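Local atomic coordinates of ectonucleotide pyrophosphatase/phosphodiesterase family member 5 (Mus musculus, PDB entry 5VEN), a protein that probably hydrolyses phosphodiester bonds at a two-zinc active site, as a member of the nucleotide pyrophosphatase/phosphodiesterase family whose action on nucleotides is restricted. Residues 53-58 / 253-258; 81-86 / 295-300; 225-230 / 323-328. All coordinates share one frame; numbering follows the deposited sequence.

Contact 1: 53-58 / 253-258. With ZN (zinc ion), chain L.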
# COMPACT_ATOMS: atom_id res chain seq x y z
N VAL A 53 -5.61 -5.39 -0.07
CA VAL A 53 -6.69 -5.32 -1.05
C VAL A 53 -6.14 -5.65 -2.42
O VAL A 53 -4.96 -5.44 -2.74
CB VAL A 53 -7.45 -3.97 -1.08
CG1 VAL A 53 -8.04 -3.66 0.30
CG2 VAL A 53 -6.58 -2.86 -1.55
N PHE A 54 -7.03 -6.22 -3.21
CA PHE A 54 -6.77 -6.50 -4.60
C PHE A 54 -7.02 -5.25 -5.44
O PHE A 54 -8.01 -4.53 -5.17
CB PHE A 54 -7.69 -7.64 -5.04
CG PHE A 54 -7.42 -8.17 -6.42
CD1 PHE A 54 -6.41 -9.09 -6.64
CD2 PHE A 54 -8.21 -7.78 -7.48
CE1 PHE A 54 -6.18 -9.61 -7.90
CE2 PHE A 54 -7.99 -8.31 -8.76
CZ PHE A 54 -6.98 -9.24 -8.96
N ILE A 55 -6.19 -4.93 -6.43
CA ILE A 55 -4.94 -5.62 -6.74
C ILE A 55 -3.84 -5.22 -5.74
O ILE A 55 -3.81 -4.09 -5.23
CB ILE A 55 -4.47 -5.35 -8.19
CG1 ILE A 55 -4.04 -3.90 -8.39
CG2 ILE A 55 -5.52 -5.86 -9.22
CD1 ILE A 55 -3.55 -3.58 -9.81
N THR A 56 -2.90 -6.14 -5.50
CA THR A 56 -1.95 -5.97 -4.39
C THR A 56 -0.75 -5.16 -4.87
O THR A 56 0.43 -5.59 -4.85
CB THR A 56 -1.56 -7.34 -3.81
OG1 THR A 56 -1.09 -8.18 -4.88
CG2 THR A 56 -2.75 -7.96 -3.09
N LYS A 57 -1.05 -3.93 -5.32
CA LYS A 57 -0.10 -2.93 -5.81
C LYS A 57 -0.09 -1.71 -4.89
O LYS A 57 -0.93 -1.57 -3.99
CB LYS A 57 -0.42 -2.47 -7.24
CG LYS A 57 -0.36 -3.52 -8.34
CD LYS A 57 1.01 -3.90 -8.76
CE LYS A 57 0.95 -4.73 -10.02
NZ LYS A 57 2.28 -4.90 -10.52
N THR A 58 0.89 -0.83 -5.14
CA THR A 58 1.26 0.23 -4.20
C THR A 58 0.15 1.28 -4.05
O THR A 58 -0.25 1.60 -2.93
CB THR A 58 2.56 0.88 -4.64
OG1 THR A 58 3.64 -0.09 -4.55
CG2 THR A 58 2.94 2.05 -3.77
N SER A 253 1.05 -6.64 -15.86
CA SER A 253 1.26 -7.89 -15.10
C SER A 253 1.32 -7.61 -13.63
O SER A 253 1.89 -6.59 -13.21
CB SER A 253 2.54 -8.61 -15.53
OG SER A 253 2.66 -9.89 -14.93
N PRO A 254 0.78 -8.54 -12.81
CA PRO A 254 0.16 -9.83 -13.13
C PRO A 254 -1.37 -9.75 -13.31
O PRO A 254 -2.01 -10.77 -13.40
CB PRO A 254 0.50 -10.67 -11.90
CG PRO A 254 0.41 -9.67 -10.80
CD PRO A 254 0.94 -8.38 -11.36
N VAL A 255 -1.92 -8.54 -13.33
CA VAL A 255 -3.35 -8.34 -13.60
C VAL A 255 -3.44 -7.51 -14.87
O VAL A 255 -3.28 -6.28 -14.85
CB VAL A 255 -4.09 -7.70 -12.43
CG1 VAL A 255 -5.61 -7.52 -12.73
CG2 VAL A 255 -3.89 -8.57 -11.19
N ALA A 256 -3.69 -8.19 -15.98
CA ALA A 256 -3.73 -7.53 -17.27
C ALA A 256 -5.12 -6.93 -17.44
O ALA A 256 -6.12 -7.66 -17.41
CB ALA A 256 -3.41 -8.51 -18.40
N ALA A 257 -5.18 -5.61 -17.54
CA ALA A 257 -6.43 -4.88 -17.76
C ALA A 257 -6.54 -4.60 -19.25
O ALA A 257 -5.77 -3.80 -19.80
CB ALA A 257 -6.43 -3.59 -16.95
N ILE A 258 -7.48 -5.27 -19.90
CA ILE A 258 -7.55 -5.38 -21.35
C ILE A 258 -8.80 -4.67 -21.84
O ILE A 258 -9.92 -4.96 -21.40
CB ILE A 258 -7.55 -6.86 -21.77
CG1 ILE A 258 -6.18 -7.50 -21.46
CG2 ILE A 258 -7.84 -7.02 -23.24
CD1 ILE A 258 -6.19 -9.03 -21.57
ZN ZN L . 4.32 -1.11 -3.06
O HOH W 1 5.72 -1.33 -5.20
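Ser253 offers its backbone carbonyl to Lys57, and this single hydrogen bond is the polar link between the two segments. Lys57 NZ lies 3.2 Å from Ser253 O, in the carbonyl plane and on a lone pair, with a C=O...N angle of 141°. The lysine chain leaves the backbone with CG beside the N, bends at chi2 (-76°) and then runs straight, which carries the ammonium group to this oxygen. The serine hydroxyl is engaged separately, by the backbone N of Ile312. With a leucine here instead of Lys57, the Ser253 carbonyl would probably be left without its charged donor and the loop would lose its polar tie to the strand.

Pro254 follows through a cis peptide bond, a geometry that proline tolerates far better than other residues. Its CD sits 3.8 Å from Lys57 NZ, so the lysine end and this corner of the proline meet tip to tip while the chain enters strand 255-260. That strand belongs to a small four-stranded antiparallel sheet, paired with strand 302-306. The loop 53-58, in contrast, leads from strand 45-51 of the large mixed sheet, in a family of the alkaline phosphatase clan, into helix 58-67. Lys57 is the N-cap of this helix, and Thr58, its first residue, binds a zinc ion through OG1 at 1.9 Å.

Val255 carries the apolar half. Its CG2 touches Ile55 CG2 at 3.7 Å and reaches Phe54 CZ at 3.9 Å, while CG1 is 3.9 Å from Ile55 CG2. The branched valine thus engages two neighbours at once. Ile55 CG2 itself lies 3.5 Å above the Phe54 ring plane, offset toward the rim, an overlap accompanied by a rare non-proline cis peptide before Ile55. Trp291 stacks on the phenylalanine ring and Tyr293 meets it edge-to-face.

Contact 2: 81-86 / 295-300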
# COMPACT_ATOMS: atom_id res chain seq x y z
N MET A 81 -4.11 3.22 -14.99
CA MET A 81 -5.56 3.19 -15.15
C MET A 81 -5.95 4.04 -16.33
O MET A 81 -5.24 4.97 -16.74
CB MET A 81 -6.30 3.77 -13.94
CG MET A 81 -6.04 3.10 -12.64
SD MET A 81 -7.00 3.85 -11.33
CE MET A 81 -5.93 5.19 -10.83
N PHE A 82 -7.15 3.75 -16.83
CA PHE A 82 -7.80 4.59 -17.82
C PHE A 82 -9.22 4.81 -17.35
O PHE A 82 -9.93 3.84 -17.07
CB PHE A 82 -7.81 3.96 -19.20
CG PHE A 82 -8.67 4.74 -20.18
CD1 PHE A 82 -8.31 6.03 -20.59
CD2 PHE A 82 -9.83 4.18 -20.70
CE1 PHE A 82 -9.10 6.76 -21.49
CE2 PHE A 82 -10.64 4.92 -21.59
CZ PHE A 82 -10.26 6.20 -21.98
N ASP A 83 -9.62 6.09 -17.23
CA ASP A 83 -10.94 6.44 -16.77
C ASP A 83 -11.74 6.91 -17.99
O ASP A 83 -11.36 7.91 -18.62
CB ASP A 83 -10.90 7.52 -15.69
CG ASP A 83 -12.29 7.88 -15.19
OD1 ASP A 83 -12.53 7.90 -13.97
OD2 ASP A 83 -13.17 8.10 -16.05
N PRO A 84 -12.79 6.20 -18.40
CA PRO A 84 -13.47 6.54 -19.65
C PRO A 84 -14.34 7.77 -19.54
O PRO A 84 -14.69 8.34 -20.58
CB PRO A 84 -14.31 5.29 -19.96
CG PRO A 84 -14.58 4.70 -18.62
CD PRO A 84 -13.37 5.01 -17.76
N ILE A 85 -14.74 8.18 -18.34
CA ILE A 85 -15.49 9.44 -18.20
C ILE A 85 -14.54 10.61 -18.34
O ILE A 85 -14.79 11.58 -19.08
CB ILE A 85 -16.22 9.48 -16.84
CG1 ILE A 85 -17.20 8.33 -16.68
CG2 ILE A 85 -16.91 10.82 -16.64
CD1 ILE A 85 -18.35 8.35 -17.63
N LEU A 86 -13.41 10.55 -17.63
CA LEU A 86 -12.41 11.59 -17.76
C LEU A 86 -11.75 11.58 -19.12
O LEU A 86 -11.24 12.62 -19.54
CB LEU A 86 -11.35 11.45 -16.65
CG LEU A 86 -11.83 11.50 -15.21
CD1 LEU A 86 -10.66 11.22 -14.23
CD2 LEU A 86 -12.45 12.84 -14.86
N HIS A 295 -16.93 -2.90 -9.27
CA HIS A 295 -17.96 -1.85 -9.37
C HIS A 295 -17.31 -0.48 -9.53
O HIS A 295 -17.36 0.41 -8.68
CB HIS A 295 -18.88 -1.91 -8.16
CG HIS A 295 -19.64 -3.20 -8.04
ND1 HIS A 295 -19.38 -4.13 -7.06
CD2 HIS A 295 -20.63 -3.72 -8.81
CE1 HIS A 295 -20.21 -5.16 -7.21
NE2 HIS A 295 -20.96 -4.94 -8.27
N ASN A 296 -16.68 -0.30 -10.68
CA ASN A 296 -15.98 0.94 -10.96
C ASN A 296 -15.67 1.03 -12.45
O ASN A 296 -15.20 0.05 -13.04
CB ASN A 296 -14.67 1.05 -10.13
CG ASN A 296 -14.15 2.47 -10.11
OD1 ASN A 296 -13.67 2.96 -11.11
ND2 ASN A 296 -14.29 3.14 -8.97
N ASP A 297 -15.93 2.19 -13.07
CA ASP A 297 -15.71 2.27 -14.51
C ASP A 297 -14.23 2.24 -14.90
O ASP A 297 -13.92 2.16 -16.09
CB ASP A 297 -16.37 3.52 -15.13
CG ASP A 297 -15.84 4.82 -14.59
OD1 ASP A 297 -14.69 4.88 -14.06
OD2 ASP A 297 -16.54 5.84 -14.76
N ARG A 298 -13.30 2.29 -13.94
CA ARG A 298 -11.89 2.09 -14.27
C ARG A 298 -11.48 0.63 -14.33
O ARG A 298 -10.31 0.32 -14.62
CB ARG A 298 -11.02 2.83 -13.25
CG ARG A 298 -11.21 4.34 -13.27
CD ARG A 298 -10.78 5.02 -12.00
NE ARG A 298 -11.11 6.44 -12.07
CZ ARG A 298 -10.94 7.31 -11.10
NH1 ARG A 298 -10.39 6.95 -9.95
NH2 ARG A 298 -11.31 8.57 -11.27
N VAL A 299 -12.39 -0.30 -14.03
CA VAL A 299 -12.11 -1.72 -14.24
C VAL A 299 -12.48 -2.01 -15.68
O VAL A 299 -13.62 -1.76 -16.10
CB VAL A 299 -12.91 -2.59 -13.28
CG1 VAL A 299 -12.68 -4.09 -13.56
CG2 VAL A 299 -12.55 -2.22 -11.84
N GLN A 300 -11.52 -2.53 -16.44
CA GLN A 300 -11.68 -2.69 -17.88
C GLN A 300 -12.59 -3.87 -18.19
O GLN A 300 -12.92 -4.68 -17.31
CB GLN A 300 -10.30 -2.83 -18.54
CG GLN A 300 -9.43 -1.56 -18.43
CD GLN A 300 -10.11 -0.32 -18.95
OE1 GLN A 300 -10.78 -0.36 -19.99
NE2 GLN A 300 -9.96 0.80 -18.23
O HOH W 2 -8.17 1.25 -15.88
O HOH W 3 -15.29 7.69 -13.55
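Asp83 and Arg298 meet because of how each side chain leaves its backbone: Asp83 holds CG opposite its own N, and Arg298 sets CG beside its N and then extends to NE. The guanidinium grips the carboxylate side-on, both nitrogens on one oxygen. Arg298 NE lies 2.8 Å from Asp83 OD1, with an N-H...O angle of 155°, and Arg298 NH2 is 3.0 Å from the same oxygen. OD1 sits in the guanidinium plane but is met on its anti side, and the two flat groups are turned 65° apart.

The other oxygen, OD2, closes an Asx motif at the end of strand 80-83. The N of Leu86 bonds to it at 2.9 Å, nearly straight (169°) but from above the carboxylate plane, so the aspartate shapes its own turn while holding the arginine. Across from it, Asn296 forms an Asx turn at the start of the type I turn from Asn296 to Val299. This turn presents Arg298 to the strand. A water links the two segments: it accepts from the backbone N of Phe82 and from the side-chain amide NE2 of Gln300, and donates to Arg298 O at 2.7 Å. Apolar atoms flank the arginine, with Met81 SD 4.0 Å from Arg298 CD. The site lies near the surface, where a fucose of an attached glycan touches Phe82. Together the segments join the 80-83/88-91 hairpin to the loop leading into strand 302-306.

Arg298 is anchored further by backbone oxygens, NH1 by those of Phe102 and Gly75, NH2 by that of Lys101. Asp297 brings a second carboxylate close, its OD1 3.7 Å from Asp83 OD1. The single arginine would probably offset part of that mutual repulsion, whereas the crowding of negative charge may raise the affinity of Asp297 for a proton.

Contact 3: 225-230 / 323-328. With ZN (zinc ion), chain K; ZN (zinc ion), chain L.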
# COMPACT_ATOMS: atom_id res chain seq x y z
N HIS A 225 2.02 -4.39 0.57
CA HIS A 225 1.92 -5.72 -0.05
C HIS A 225 3.27 -6.40 0.16
O HIS A 225 4.26 -5.79 0.62
CB HIS A 225 1.65 -5.64 -1.56
CG HIS A 225 2.63 -4.77 -2.26
ND1 HIS A 225 3.96 -5.12 -2.44
CD2 HIS A 225 2.52 -3.49 -2.70
CE1 HIS A 225 4.62 -4.09 -2.96
NE2 HIS A 225 3.77 -3.08 -3.11
N GLY A 226 3.30 -7.68 -0.19
CA GLY A 226 4.52 -8.50 -0.17
C GLY A 226 5.15 -8.61 -1.54
O GLY A 226 5.21 -7.64 -2.31
N MET A 227 5.60 -9.81 -1.86
CA MET A 227 6.42 -10.03 -3.04
C MET A 227 6.49 -11.55 -3.26
O MET A 227 6.58 -12.30 -2.28
CB MET A 227 7.83 -9.44 -2.85
CG MET A 227 8.67 -9.40 -4.12
SD MET A 227 8.24 -8.16 -5.36
CE MET A 227 8.53 -6.67 -4.43
N THR A 228 6.51 -11.97 -4.52
CA THR A 228 6.66 -13.39 -4.86
C THR A 228 7.70 -13.56 -5.97
O THR A 228 7.94 -12.68 -6.80
CB THR A 228 5.27 -14.05 -5.22
OG1 THR A 228 5.38 -15.49 -5.14
CG2 THR A 228 4.82 -13.74 -6.61
N GLN A 229 8.33 -14.73 -5.97
CA GLN A 229 9.38 -15.04 -6.92
C GLN A 229 8.81 -15.38 -8.29
O GLN A 229 7.89 -16.20 -8.42
CB GLN A 229 10.20 -16.22 -6.38
CG GLN A 229 11.45 -16.47 -7.18
CD GLN A 229 12.61 -15.60 -6.74
OE1 GLN A 229 12.55 -14.92 -5.73
NE2 GLN A 229 13.65 -15.60 -7.51
N CYS A 230 9.35 -14.73 -9.32
CA CYS A 230 9.02 -14.95 -10.71
C CYS A 230 10.20 -15.65 -11.41
O CYS A 230 11.30 -15.75 -10.86
CB CYS A 230 8.67 -13.64 -11.42
SG CYS A 230 7.15 -12.92 -10.67
N GLY A 323 11.12 -10.49 -8.91
CA GLY A 323 10.08 -10.39 -7.89
C GLY A 323 8.92 -9.56 -8.43
O GLY A 323 9.14 -8.59 -9.17
N ASN A 324 7.70 -9.95 -8.08
CA ASN A 324 6.57 -9.08 -8.36
C ASN A 324 5.43 -9.37 -7.39
O ASN A 324 5.48 -10.30 -6.55
CB ASN A 324 6.11 -9.19 -9.83
CG ASN A 324 5.41 -7.90 -10.32
OD1 ASN A 324 5.41 -6.85 -9.66
ND2 ASN A 324 4.74 -8.01 -11.46
N HIS A 325 4.43 -8.48 -7.46
CA HIS A 325 3.25 -8.54 -6.61
C HIS A 325 2.10 -7.97 -7.43
O HIS A 325 2.27 -7.53 -8.57
CB HIS A 325 3.49 -7.75 -5.32
CG HIS A 325 3.95 -6.37 -5.58
ND1 HIS A 325 3.09 -5.30 -5.71
CD2 HIS A 325 5.20 -5.87 -5.81
CE1 HIS A 325 3.78 -4.20 -5.97
NE2 HIS A 325 5.06 -4.52 -6.06
N GLY A 326 0.92 -7.95 -6.84
CA GLY A 326 -0.31 -7.62 -7.56
C GLY A 326 -1.30 -8.76 -7.64
O GLY A 326 -2.48 -8.54 -7.96
N TYR A 327 -0.85 -9.98 -7.31
CA TYR A 327 -1.62 -11.21 -7.32
C TYR A 327 -2.78 -11.15 -6.32
O TYR A 327 -2.88 -10.26 -5.46
CB TYR A 327 -0.70 -12.38 -7.00
CG TYR A 327 0.47 -12.48 -7.96
CD1 TYR A 327 0.33 -13.08 -9.21
CD2 TYR A 327 1.70 -11.95 -7.62
CE1 TYR A 327 1.41 -13.17 -10.10
CE2 TYR A 327 2.80 -12.02 -8.51
CZ TYR A 327 2.63 -12.62 -9.76
OH TYR A 327 3.69 -12.70 -10.65
N ASP A 328 -3.65 -12.14 -6.43
CA ASP A 328 -4.73 -12.42 -5.48
C ASP A 328 -4.35 -12.07 -4.04
O ASP A 328 -3.35 -12.59 -3.51
CB ASP A 328 -5.09 -13.93 -5.63
CG ASP A 328 -6.36 -14.32 -4.91
OD1 ASP A 328 -6.84 -13.61 -4.03
OD2 ASP A 328 -6.86 -15.43 -5.24
ZN ZN K . 6.66 -3.24 -6.23
ZN ZN L . 4.32 -1.11 -3.06
O HOH W 4 5.98 -1.55 -7.03
O HOH W 1 5.72 -1.33 -5.20
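His225 lies face to face with His325, the ring centroids 3.4 Å apart and the planes only 11° from parallel. Each ring is placed by a chi1 of 53°, which tucks CG between the backbone N and the carbonyl carbon. His225 ND1 donates to Gly226 O in the ring plane (2.8 Å), fixing the rotation of the imidazole and aiming NE2 at one zinc ion. His325 NE2 binds the other, and Thr56 O takes its ND1. A water sits 2.4 Å from the zinc of His325 and 2.6 Å from that of His225. Asp22, Thr58 and Asp224 are further ligands of His225's zinc; Asp177 and His181 join His325. Such a two-zinc centre is characteristic of this phosphodiesterase family in the alkaline phosphatase clan.

Met227, bent at chi2 and chi3, sets the sulfur of its flexible thioether at the edge of the His325 ring, in the ring plane, while its CE methyl comes 3.7 Å from His325 CD2. Glycine suits position 323, since a beta carbon there would crowd the methionine sulfur.

Thr228 and Asn324 form the hydrogen-bonded pair of a two-stranded antiparallel sheet: Thr228 N to Asn324 O is 2.8 Å, and Asn324 N to Thr228 O 3.0 Å.

Beyond it Cys230 points its compact SG at Asn324 CB and beside Tyr327 OH (3.5 Å), whose hydroxyl is hydrogen-bonded to the carbonyl of Trp310.

Overall arrangement
From the N terminus the chain passes 53-58, 81-86 and 225-230 before any of the three loops closes. Contact 1 then closes at 253-258, contact 2 at 295-300 and contact 3 at 323-328, so every pair crosses and none nests. Contact 1 ties the loop before helix 58-67 to the four-stranded sheet, contact 2 fastens the 80-83 hairpin to the approach to that same sheet, and contact 3 joins two zinc-bearing segments. Contacts 1 and 3 share a zinc ion and a water, and Thr56 probably hydrogen-bonds to Tyr327. Gln300 packs on Ala257, linking contacts 1 and 2; contacts 2 and 3 stay about 12 Å apart at their nearest atoms.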